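Local coordinates for Er-derived vesicles protein ERV41 (Saccharomyces cerevisiae, PDB 3ZLC) that travels in COPII-coated vesicles from the endoplasmic reticulum and is required for efficient transport of a subset of secretory proteins to the Golgi, at residues A[187-201]-A[233-247]. Sequence-based numbering, arbitrary orientation.
Sequences TTYVYYTSVVPTLFK and GIFFKYNFEPLSIVV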
ATOM      1  N   THR A 187      -5.923   6.349  13.174  1.00 24.31           N
ATOM      2  CA  THR A 187      -4.492   6.536  12.992  1.00 22.90           C
ATOM      3  C   THR A 187      -4.167   6.756  11.516  1.00 24.91           C
ATOM      4  O   THR A 187      -4.744   6.114  10.635  1.00 28.94           O
ATOM      5  CB  THR A 187      -3.727   5.341  13.564  1.00 26.43           C
ATOM      6  OG1 THR A 187      -3.899   5.347  14.986  1.00 26.74           O
ATOM      7  CG2 THR A 187      -2.227   5.416  13.228  1.00 25.13           C
ATOM      8  N   THR A 188      -3.259   7.693  11.260  1.00 18.96           N
ATOM      9  CA  THR A 188      -2.745   7.938   9.918  1.00 23.02           C
ATOM     10  C   THR A 188      -1.418   7.205   9.757  1.00 30.06           C
ATOM     11  O   THR A 188      -0.505   7.369  10.576  1.00 25.32           O
ATOM     12  CB  THR A 188      -2.504   9.435   9.713  1.00 28.45           C
ATOM     13  OG1 THR A 188      -3.769  10.093   9.568  1.00 33.26           O
ATOM     14  CG2 THR A 188      -1.649   9.679   8.469  1.00 21.48           C
ATOM     15  N   TYR A 189      -1.314   6.403   8.704  1.00 15.75           N
ATOM     16  CA  TYR A 189      -0.100   5.665   8.428  1.00 17.53           C
ATOM     17  C   TYR A 189       0.561   6.221   7.171  1.00 21.30           C
ATOM     18  O   TYR A 189      -0.095   6.393   6.133  1.00 21.10           O
ATOM     19  CB  TYR A 189      -0.437   4.178   8.224  1.00 20.65           C
ATOM     20  CG  TYR A 189      -1.126   3.530   9.418  1.00 17.23           C
ATOM     21  CD1 TYR A 189      -2.509   3.551   9.547  1.00 16.68           C
ATOM     22  CD2 TYR A 189      -0.383   2.880  10.405  1.00 22.71           C
ATOM     23  CE1 TYR A 189      -3.136   2.949  10.631  1.00 16.42           C
ATOM     24  CE2 TYR A 189      -0.997   2.276  11.487  1.00 24.18           C
ATOM     25  CZ  TYR A 189      -2.375   2.314  11.591  1.00 23.24           C
ATOM     26  OH  TYR A 189      -2.990   1.720  12.673  1.00 25.02           O
ATOM     27  N   VAL A 190       1.860   6.499   7.256  1.00 15.69           N
ATOM     28  CA  VAL A 190       2.589   7.035   6.105  1.00 14.14           C
ATOM     29  C   VAL A 190       3.798   6.159   5.839  1.00 17.86           C
ATOM     30  O   VAL A 190       4.602   5.916   6.745  1.00 18.20           O
ATOM     31  CB  VAL A 190       3.057   8.483   6.347  1.00 17.67           C
ATOM     32  CG1 VAL A 190       3.678   9.064   5.062  1.00 15.26           C
ATOM     33  CG2 VAL A 190       1.878   9.356   6.787  1.00 21.66           C
ATOM     34  N   TYR A 191       3.910   5.665   4.611  1.00 15.06           N
ATOM     35  CA  TYR A 191       5.086   4.913   4.220  1.00 15.07           C
ATOM     36  C   TYR A 191       5.906   5.720   3.213  1.00 14.46           C
ATOM     37  O   TYR A 191       5.375   6.179   2.183  1.00 19.33           O
ATOM     38  CB  TYR A 191       4.672   3.593   3.591  1.00 12.46           C
ATOM     39  CG  TYR A 191       3.831   2.682   4.470  1.00 15.77           C
ATOM     40  CD1 TYR A 191       4.430   1.809   5.379  1.00 15.09           C
ATOM     41  CD2 TYR A 191       2.447   2.665   4.366  1.00 16.04           C
ATOM     42  CE1 TYR A 191       3.665   0.946   6.175  1.00 18.23           C
ATOM     43  CE2 TYR A 191       1.671   1.807   5.152  1.00 15.78           C
ATOM     44  CZ  TYR A 191       2.295   0.942   6.048  1.00 18.10           C
ATOM     45  OH  TYR A 191       1.535   0.093   6.833  1.00 15.46           O
ATOM     46  N   TYR A 192       7.191   5.896   3.508  1.00 15.29           N
ATOM     47  CA  TYR A 192       8.111   6.561   2.583  1.00 14.05           C
ATOM     48  C   TYR A 192       8.967   5.538   1.873  1.00 16.20           C
ATOM     49  O   TYR A 192       9.895   4.974   2.465  1.00 18.02           O
ATOM     50  CB  TYR A 192       9.023   7.522   3.337  1.00 13.99           C
ATOM     51  CG  TYR A 192       8.296   8.722   3.885  1.00 20.41           C
ATOM     52  CD1 TYR A 192       7.701   8.682   5.142  1.00 16.33           C
ATOM     53  CD2 TYR A 192       8.200   9.901   3.145  1.00 21.69           C
ATOM     54  CE1 TYR A 192       7.026   9.789   5.650  1.00 22.79           C
ATOM     55  CE2 TYR A 192       7.534  11.012   3.649  1.00 25.83           C
ATOM     56  CZ  TYR A 192       6.948  10.942   4.896  1.00 24.82           C
ATOM     57  OH  TYR A 192       6.278  12.032   5.394  1.00 30.44           O
ATOM     58  N   THR A 193       8.678   5.318   0.597  1.00 11.93           N
ATOM     59  CA  THR A 193       9.348   4.253  -0.152  1.00 15.01           C
ATOM     60  C   THR A 193      10.337   4.857  -1.131  1.00 20.52           C
ATOM     61  O   THR A 193      10.017   5.833  -1.823  1.00 22.57           O
ATOM     62  CB  THR A 193       8.344   3.381  -0.934  1.00 17.38           C
ATOM     63  OG1 THR A 193       7.656   4.180  -1.916  1.00 15.33           O
ATOM     64  CG2 THR A 193       7.350   2.722   0.027  1.00 14.13           C
ATOM     65  N   SER A 194      11.543   4.296  -1.185  1.00 14.83           N
ATOM     66  CA  SER A 194      12.567   4.814  -2.094  1.00 12.70           C
ATOM     67  C   SER A 194      12.871   3.696  -3.079  1.00 13.94           C
ATOM     68  O   SER A 194      13.330   2.608  -2.689  1.00 14.43           O
ATOM     69  CB  SER A 194      13.826   5.210  -1.325  1.00 15.00           C
ATOM     70  OG  SER A 194      14.803   5.793  -2.192  1.00 20.76           O
ATOM     71  N   VAL A 195      12.621   3.969  -4.356  1.00 16.21           N
ATOM     72  CA  VAL A 195      12.537   2.937  -5.379  1.00 13.21           C
ATOM     73  C   VAL A 195      13.802   2.922  -6.236  1.00 22.62           C
ATOM     74  O   VAL A 195      14.247   3.966  -6.729  1.00 15.12           O
ATOM     75  CB  VAL A 195      11.275   3.176  -6.262  1.00 15.84           C
ATOM     76  CG1 VAL A 195      11.087   2.053  -7.285  1.00 12.65           C
ATOM     77  CG2 VAL A 195      10.026   3.275  -5.376  1.00 11.78           C
ATOM     78  N   VAL A 196      14.378   1.737  -6.409  1.00 17.01           N
ATOM     79  CA  VAL A 196      15.609   1.584  -7.182  1.00 18.75           C
ATOM     80  C   VAL A 196      15.325   0.693  -8.368  1.00 18.04           C
ATOM     81  O   VAL A 196      14.854  -0.435  -8.181  1.00 16.84           O
ATOM     82  CB  VAL A 196      16.696   0.905  -6.340  1.00 22.29           C
ATOM     83  CG1 VAL A 196      18.013   0.802  -7.134  1.00 24.47           C
ATOM     84  CG2 VAL A 196      16.914   1.667  -5.072  1.00 25.22           C
ATOM     85  N   PRO A 197      15.588   1.190  -9.602  1.00 15.47           N
ATOM     86  CA  PRO A 197      15.379   0.329 -10.767  1.00 15.24           C
ATOM     87  C   PRO A 197      16.536  -0.655 -10.867  1.00 22.96           C
ATOM     88  O   PRO A 197      17.677  -0.307 -10.554  1.00 18.09           O
ATOM     89  CB  PRO A 197      15.426   1.313 -11.947  1.00 24.36           C
ATOM     90  CG  PRO A 197      16.382   2.406 -11.476  1.00 22.89           C
ATOM     91  CD  PRO A 197      16.064   2.540  -9.980  1.00 20.69           C
ATOM     92  N   THR A 198      16.257  -1.881 -11.291  1.00 18.57           N
ATOM     93  CA  THR A 198      17.328  -2.871 -11.372  1.00 22.34           C
ATOM     94  C   THR A 198      17.378  -3.536 -12.741  1.00 26.11           C
ATOM     95  O   THR A 198      16.359  -3.697 -13.411  1.00 24.10           O
ATOM     96  CB  THR A 198      17.160  -3.947 -10.306  1.00 25.48           C
ATOM     97  OG1 THR A 198      15.837  -4.499 -10.398  1.00 29.67           O
ATOM     98  CG2 THR A 198      17.378  -3.357  -8.923  1.00 20.99           C
ATOM     99  N   LEU A 199      18.572  -3.905 -13.166  1.00 20.15           N
ATOM    100  CA  LEU A 199      18.696  -4.674 -14.389  1.00 25.70           C
ATOM    101  C   LEU A 199      19.236  -6.046 -14.025  1.00 26.48           C
ATOM    102  O   LEU A 199      20.395  -6.179 -13.628  1.00 20.63           O
ATOM    103  CB  LEU A 199      19.605  -3.962 -15.403  1.00 27.58           C
ATOM    104  CG  LEU A 199      20.011  -4.771 -16.651  1.00 38.41           C
ATOM    105  CD1 LEU A 199      18.839  -5.539 -17.213  1.00 31.12           C
ATOM    106  CD2 LEU A 199      20.598  -3.876 -17.735  1.00 47.18           C
ATOM    107  N   PHE A 200      18.386  -7.065 -14.124  1.00 25.59           N
ATOM    108  CA  PHE A 200      18.848  -8.435 -13.936  1.00 26.72           C
ATOM    109  C   PHE A 200      19.143  -8.981 -15.314  1.00 29.11           C
ATOM    110  O   PHE A 200      18.217  -9.217 -16.094  1.00 28.96           O
ATOM    111  CB  PHE A 200      17.770  -9.307 -13.291  1.00 25.28           C
ATOM    112  CG  PHE A 200      17.418  -8.906 -11.887  1.00 18.36           C
ATOM    113  CD1 PHE A 200      18.169  -9.365 -10.804  1.00 21.87           C
ATOM    114  CD2 PHE A 200      16.326  -8.089 -11.645  1.00 16.72           C
ATOM    115  CE1 PHE A 200      17.836  -8.997  -9.504  1.00 20.13           C
ATOM    116  CE2 PHE A 200      15.986  -7.717 -10.342  1.00 22.29           C
ATOM    117  CZ  PHE A 200      16.747  -8.173  -9.273  1.00 22.52           C
ATOM    118  N   LYS A 201      20.419  -9.201 -15.622  1.00 34.05           N
ATOM    119  CA  LYS A 201      20.777  -9.716 -16.943  1.00 33.81           C
ATOM    120  C   LYS A 201      20.152 -11.086 -17.229  1.00 34.40           C
ATOM    121  O   LYS A 201      19.989 -11.469 -18.389  1.00 42.15           O
ATOM    122  CB  LYS A 201      22.301  -9.744 -17.112  1.00 44.53           C
ATOM    123  CG  LYS A 201      22.910  -8.363 -17.316  1.00 53.47           C
ATOM    124  CD  LYS A 201      24.427  -8.426 -17.420  1.00 62.44           C
ATOM    125  CE  LYS A 201      25.014  -7.039 -17.649  1.00 62.12           C
ATOM    126  NZ  LYS A 201      26.503  -7.041 -17.564  1.00 58.01           N
ATOM    127  N   GLY A 233      -5.650   8.692   7.185  1.00 19.51           N
ATOM    128  CA  GLY A 233      -5.692   7.614   6.215  1.00 16.80           C
ATOM    129  C   GLY A 233      -4.393   6.863   6.080  1.00 17.36           C
ATOM    130  O   GLY A 233      -3.592   6.770   7.015  1.00 16.46           O
ATOM    131  N   ILE A 234      -4.191   6.302   4.899  1.00 15.20           N
ATOM    132  CA  ILE A 234      -3.027   5.473   4.651  1.00 13.63           C
ATOM    133  C   ILE A 234      -2.335   6.086   3.442  1.00 18.27           C
ATOM    134  O   ILE A 234      -2.940   6.215   2.372  1.00 20.47           O
ATOM    135  CB  ILE A 234      -3.436   4.018   4.343  1.00 16.32           C
ATOM    136  CG1 ILE A 234      -4.190   3.400   5.531  1.00 19.57           C
ATOM    137  CG2 ILE A 234      -2.192   3.170   4.032  1.00 14.66           C
ATOM    138  CD1 ILE A 234      -5.026   2.158   5.165  1.00 19.36           C
ATOM    139  N   PHE A 235      -1.072   6.474   3.612  1.00 14.88           N
ATOM    140  CA  PHE A 235      -0.357   7.215   2.568  1.00 20.59           C
ATOM    141  C   PHE A 235       0.942   6.533   2.155  1.00 19.67           C
ATOM    142  O   PHE A 235       1.766   6.165   3.001  1.00 18.63           O
ATOM    143  CB  PHE A 235      -0.039   8.630   3.063  1.00 17.11           C
ATOM    144  CG  PHE A 235      -1.267   9.441   3.453  1.00 23.17           C
ATOM    145  CD1 PHE A 235      -1.846   9.300   4.715  1.00 21.19           C
ATOM    146  CD2 PHE A 235      -1.819  10.363   2.571  1.00 27.72           C
ATOM    147  CE1 PHE A 235      -2.973  10.053   5.079  1.00 17.74           C
ATOM    148  CE2 PHE A 235      -2.945  11.128   2.930  1.00 29.24           C
ATOM    149  CZ  PHE A 235      -3.516  10.971   4.183  1.00 25.78           C
ATOM    150  N   PHE A 236       1.133   6.383   0.852  1.00 14.20           N
ATOM    151  CA  PHE A 236       2.375   5.813   0.333  1.00 17.14           C
ATOM    152  C   PHE A 236       3.121   6.904  -0.415  1.00 19.58           C
ATOM    153  O   PHE A 236       2.704   7.304  -1.503  1.00 18.86           O
ATOM    154  CB  PHE A 236       2.061   4.684  -0.639  1.00 11.32           C
ATOM    155  CG  PHE A 236       1.324   3.520  -0.008  1.00 13.86           C
ATOM    156  CD1 PHE A 236      -0.063   3.495   0.032  1.00 17.37           C
ATOM    157  CD2 PHE A 236       2.027   2.437   0.525  1.00 13.89           C
ATOM    158  CE1 PHE A 236      -0.755   2.406   0.599  1.00 23.10           C
ATOM    159  CE2 PHE A 236       1.347   1.348   1.094  1.00 10.99           C
ATOM    160  CZ  PHE A 236      -0.045   1.334   1.131  1.00 17.55           C
ATOM    161  N   LYS A 237       4.192   7.419   0.175  1.00 14.62           N
ATOM    162  CA  LYS A 237       5.013   8.401  -0.521  1.00 18.03           C
ATOM    163  C   LYS A 237       6.091   7.648  -1.270  1.00 20.96           C
ATOM    164  O   LYS A 237       6.642   6.653  -0.769  1.00 25.86           O
ATOM    165  CB  LYS A 237       5.641   9.391   0.460  1.00 20.69           C
ATOM    166  CG  LYS A 237       4.617  10.172   1.267  1.00 31.05           C
ATOM    167  CD  LYS A 237       4.886  11.668   1.202  1.00 44.95           C
ATOM    168  CE  LYS A 237       3.906  12.439   2.081  1.00 50.07           C
ATOM    169  NZ  LYS A 237       4.116  13.918   2.014  1.00 54.62           N
ATOM    170  N   TYR A 238       6.373   8.079  -2.493  1.00 17.49           N
ATOM    171  CA  TYR A 238       7.404   7.383  -3.256  1.00 15.92           C
ATOM    172  C   TYR A 238       8.328   8.344  -3.978  1.00 21.37           C
ATOM    173  O   TYR A 238       7.918   9.415  -4.427  1.00 15.52           O
ATOM    174  CB  TYR A 238       6.783   6.367  -4.235  1.00 16.04           C
ATOM    175  CG  TYR A 238       5.638   6.930  -5.056  1.00 19.02           C
ATOM    176  CD1 TYR A 238       5.892   7.639  -6.223  1.00 16.90           C
ATOM    177  CD2 TYR A 238       4.310   6.748  -4.672  1.00 15.80           C
ATOM    178  CE1 TYR A 238       4.870   8.146  -6.992  1.00 21.19           C
ATOM    179  CE2 TYR A 238       3.262   7.271  -5.448  1.00 17.76           C
ATOM    180  CZ  TYR A 238       3.557   7.967  -6.604  1.00 24.10           C
ATOM    181  OH  TYR A 238       2.559   8.509  -7.400  1.00 32.40           O
ATOM    182  N   ASN A 239       9.597   7.967  -4.051  1.00 18.13           N
ATOM    183  CA  ASN A 239      10.541   8.683  -4.892  1.00 19.27           C
ATOM    184  C   ASN A 239      11.446   7.663  -5.565  1.00 17.72           C
ATOM    185  O   ASN A 239      11.568   6.522  -5.097  1.00 15.15           O
ATOM    186  CB  ASN A 239      11.369   9.676  -4.086  1.00 16.85           C
ATOM    187  CG  ASN A 239      11.852  10.824  -4.935  1.00 29.42           C
ATOM    188  OD1 ASN A 239      11.912  10.711  -6.173  1.00 26.45           O
ATOM    189  ND2 ASN A 239      12.186  11.943  -4.294  1.00 28.02           N
ATOM    190  N   PHE A 240      12.088   8.074  -6.650  1.00 15.93           N
ATOM    191  CA  PHE A 240      12.859   7.141  -7.467  1.00 15.64           C
ATOM    192  C   PHE A 240      14.314   7.557  -7.485  1.00 18.62           C
ATOM    193  O   PHE A 240      14.645   8.688  -7.838  1.00 17.78           O
ATOM    194  CB  PHE A 240      12.258   7.079  -8.881  1.00 23.29           C
ATOM    195  CG  PHE A 240      10.799   6.676  -8.875  1.00 18.01           C
ATOM    196  CD1 PHE A 240      10.438   5.340  -8.894  1.00 16.58           C
ATOM    197  CD2 PHE A 240       9.793   7.647  -8.797  1.00 18.50           C
ATOM    198  CE1 PHE A 240       9.089   4.961  -8.862  1.00 23.41           C
ATOM    199  CE2 PHE A 240       8.441   7.275  -8.755  1.00 20.22           C
ATOM    200  CZ  PHE A 240       8.093   5.931  -8.792  1.00 21.03           C
ATOM    201  N   GLU A 241      15.182   6.639  -7.076  1.00 19.94           N
ATOM    202  CA  GLU A 241      16.603   6.946  -6.965  1.00 20.42           C
ATOM    203  C   GLU A 241      17.232   7.089  -8.339  1.00 19.29           C
ATOM    204  O   GLU A 241      16.858   6.360  -9.269  1.00 18.81           O
ATOM    205  CB  GLU A 241      17.303   5.839  -6.173  1.00 19.56           C
ATOM    206  CG  GLU A 241      16.683   5.642  -4.788  1.00 19.00           C
ATOM    207  CD  GLU A 241      17.529   4.766  -3.897  1.00 19.57           C
ATOM    208  OE1 GLU A 241      18.624   4.379  -4.355  1.00 18.76           O
ATOM    209  OE2 GLU A 241      17.114   4.474  -2.744  1.00 18.05           O
ATOM    210  N   PRO A 242      18.199   8.021  -8.467  1.00 24.32           N
ATOM    211  CA  PRO A 242      18.886   8.303  -9.729  1.00 26.44           C
ATOM    212  C   PRO A 242      20.001   7.311 -10.041  1.00 38.40           C
ATOM    213  O   PRO A 242      20.903   7.640 -10.815  1.00 51.32           O
ATOM    214  CB  PRO A 242      19.504   9.686  -9.482  1.00 22.89           C
ATOM    215  CG  PRO A 242      19.786   9.711  -8.010  1.00 27.15           C
ATOM    216  CD  PRO A 242      18.578   8.980  -7.409  1.00 27.33           C
ATOM    217  N   LEU A 243      19.953   6.125  -9.445  1.00 28.22           N
ATOM    218  CA  LEU A 243      20.921   5.082  -9.779  1.00 24.56           C
ATOM    219  C   LEU A 243      20.183   3.790 -10.123  1.00 28.67           C
ATOM    220  O   LEU A 243      18.967   3.709  -9.961  1.00 26.51           O
ATOM    221  CB  LEU A 243      21.928   4.867  -8.641  1.00 25.82           C
ATOM    222  CG  LEU A 243      21.457   4.708  -7.194  1.00 35.75           C
ATOM    223  CD1 LEU A 243      20.830   3.352  -6.941  1.00 43.97           C
ATOM    224  CD2 LEU A 243      22.620   4.933  -6.225  1.00 36.40           C
ATOM    225  N   SER A 244      20.925   2.804 -10.615  1.00 25.72           N
ATOM    226  CA  SER A 244      20.382   1.480 -10.899  1.00 25.38           C
ATOM    227  C   SER A 244      21.307   0.446 -10.294  1.00 23.06           C
ATOM    228  O   SER A 244      22.502   0.700 -10.092  1.00 26.09           O
ATOM    229  CB  SER A 244      20.307   1.242 -12.411  1.00 33.68           C
ATOM    230  OG  SER A 244      19.351   2.091 -13.004  1.00 51.23           O
ATOM    231  N   ILE A 245      20.764  -0.723 -10.004  1.00 17.61           N
ATOM    232  CA  ILE A 245      21.609  -1.833  -9.611  1.00 20.39           C
ATOM    233  C   ILE A 245      21.636  -2.830 -10.760  1.00 22.45           C
ATOM    234  O   ILE A 245      20.583  -3.314 -11.203  1.00 21.25           O
ATOM    235  CB  ILE A 245      21.080  -2.512  -8.352  1.00 20.91           C
ATOM    236  CG1 ILE A 245      21.057  -1.527  -7.178  1.00 22.00           C
ATOM    237  CG2 ILE A 245      21.922  -3.734  -8.021  1.00 27.85           C
ATOM    238  CD1 ILE A 245      20.184  -2.006  -5.986  1.00 16.49           C
ATOM    239  N   VAL A 246      22.833  -3.131 -11.256  1.00 19.64           N
ATOM    240  CA  VAL A 246      22.963  -4.106 -12.325  1.00 25.88           C
ATOM    241  C   VAL A 246      23.337  -5.454 -11.731  1.00 32.17           C
ATOM    242  O   VAL A 246      24.275  -5.563 -10.934  1.00 26.92           O
ATOM    243  CB  VAL A 246      24.005  -3.663 -13.375  1.00 34.32           C
ATOM    244  CG1 VAL A 246      24.300  -4.794 -14.361  1.00 38.25           C
ATOM    245  CG2 VAL A 246      23.501  -2.437 -14.116  1.00 34.69           C
ATOM    246  N   VAL A 247      22.586  -6.483 -12.100  1.00 37.93           N
ATOM    247  CA  VAL A 247      22.860  -7.817 -11.590  1.00 45.80           C
ATOM    248  C   VAL A 247      23.382  -8.675 -12.737  1.00 46.90           C
ATOM    249  O   VAL A 247      22.644  -8.964 -13.681  1.00 34.44           O
ATOM    250  CB  VAL A 247      21.609  -8.461 -10.968  1.00 50.54           C
ATOM    251  CG1 VAL A 247      21.869  -9.922 -10.681  1.00 53.46           C
ATOM    252  CG2 VAL A 247      21.176  -7.716  -9.690  1.00 40.14           C
TER
HETATM  253  O   HOH W   1      16.022   2.244  -1.700  1.00 14.11           O
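Gly-233 O accepts from Tyr-189 N (2.9 Å); at its backbone angles a side chain would collide with the carbonyl O of the residue before. Phe-235 CE1 touches the Thr-188 CG2 methyl (3.7 Å), and Tyr-189 O lies at the ring edge, in plane. Phe-236 lies beside Tyr-191 on the other face, the near-parallel rings (18°) so offset that they hardly overlap; Tyr-191 OH reaches His-156 and Gln-179. Lys-237 suits a partly exposed site: its aliphatic carbons run alongside the Tyr-192 ring, CD 3.7 Å from CE2. Its carbonyl O is gripped twice, by Thr-193 N and by Thr-193 OG1 (2.9 Å), from opposite faces of its plane; OG1 sits between the backbone N and the carbonyl carbon (chi1 63°), which brings the hydroxyl round to that oxygen. Phe-240 CD1 packs on Val-195 CB at 3.5 Å. Glu-241 closes this run: its N bonds Val-195 O, and the anti lone pair of OE2 takes the Ser-194 hydroxyl (OG to OE2, 2.7 Å), with a water linking OE2 to Ser-194 O. Replacing Glu-241 by alanine is likely to leave that hydroxyl and water without their carboxylate. Beyond Pro-242, Ile-245 N bonds Pro-197 O; Pro-197, lacking an N-H, suits the gap between runs. Val-247 packs on Phe-200 CD1. Strand 188-200 thus pairs in parallel with two consecutive strands, their register shifted by two residues, within a mixed beta-sheet of the lumenal domain.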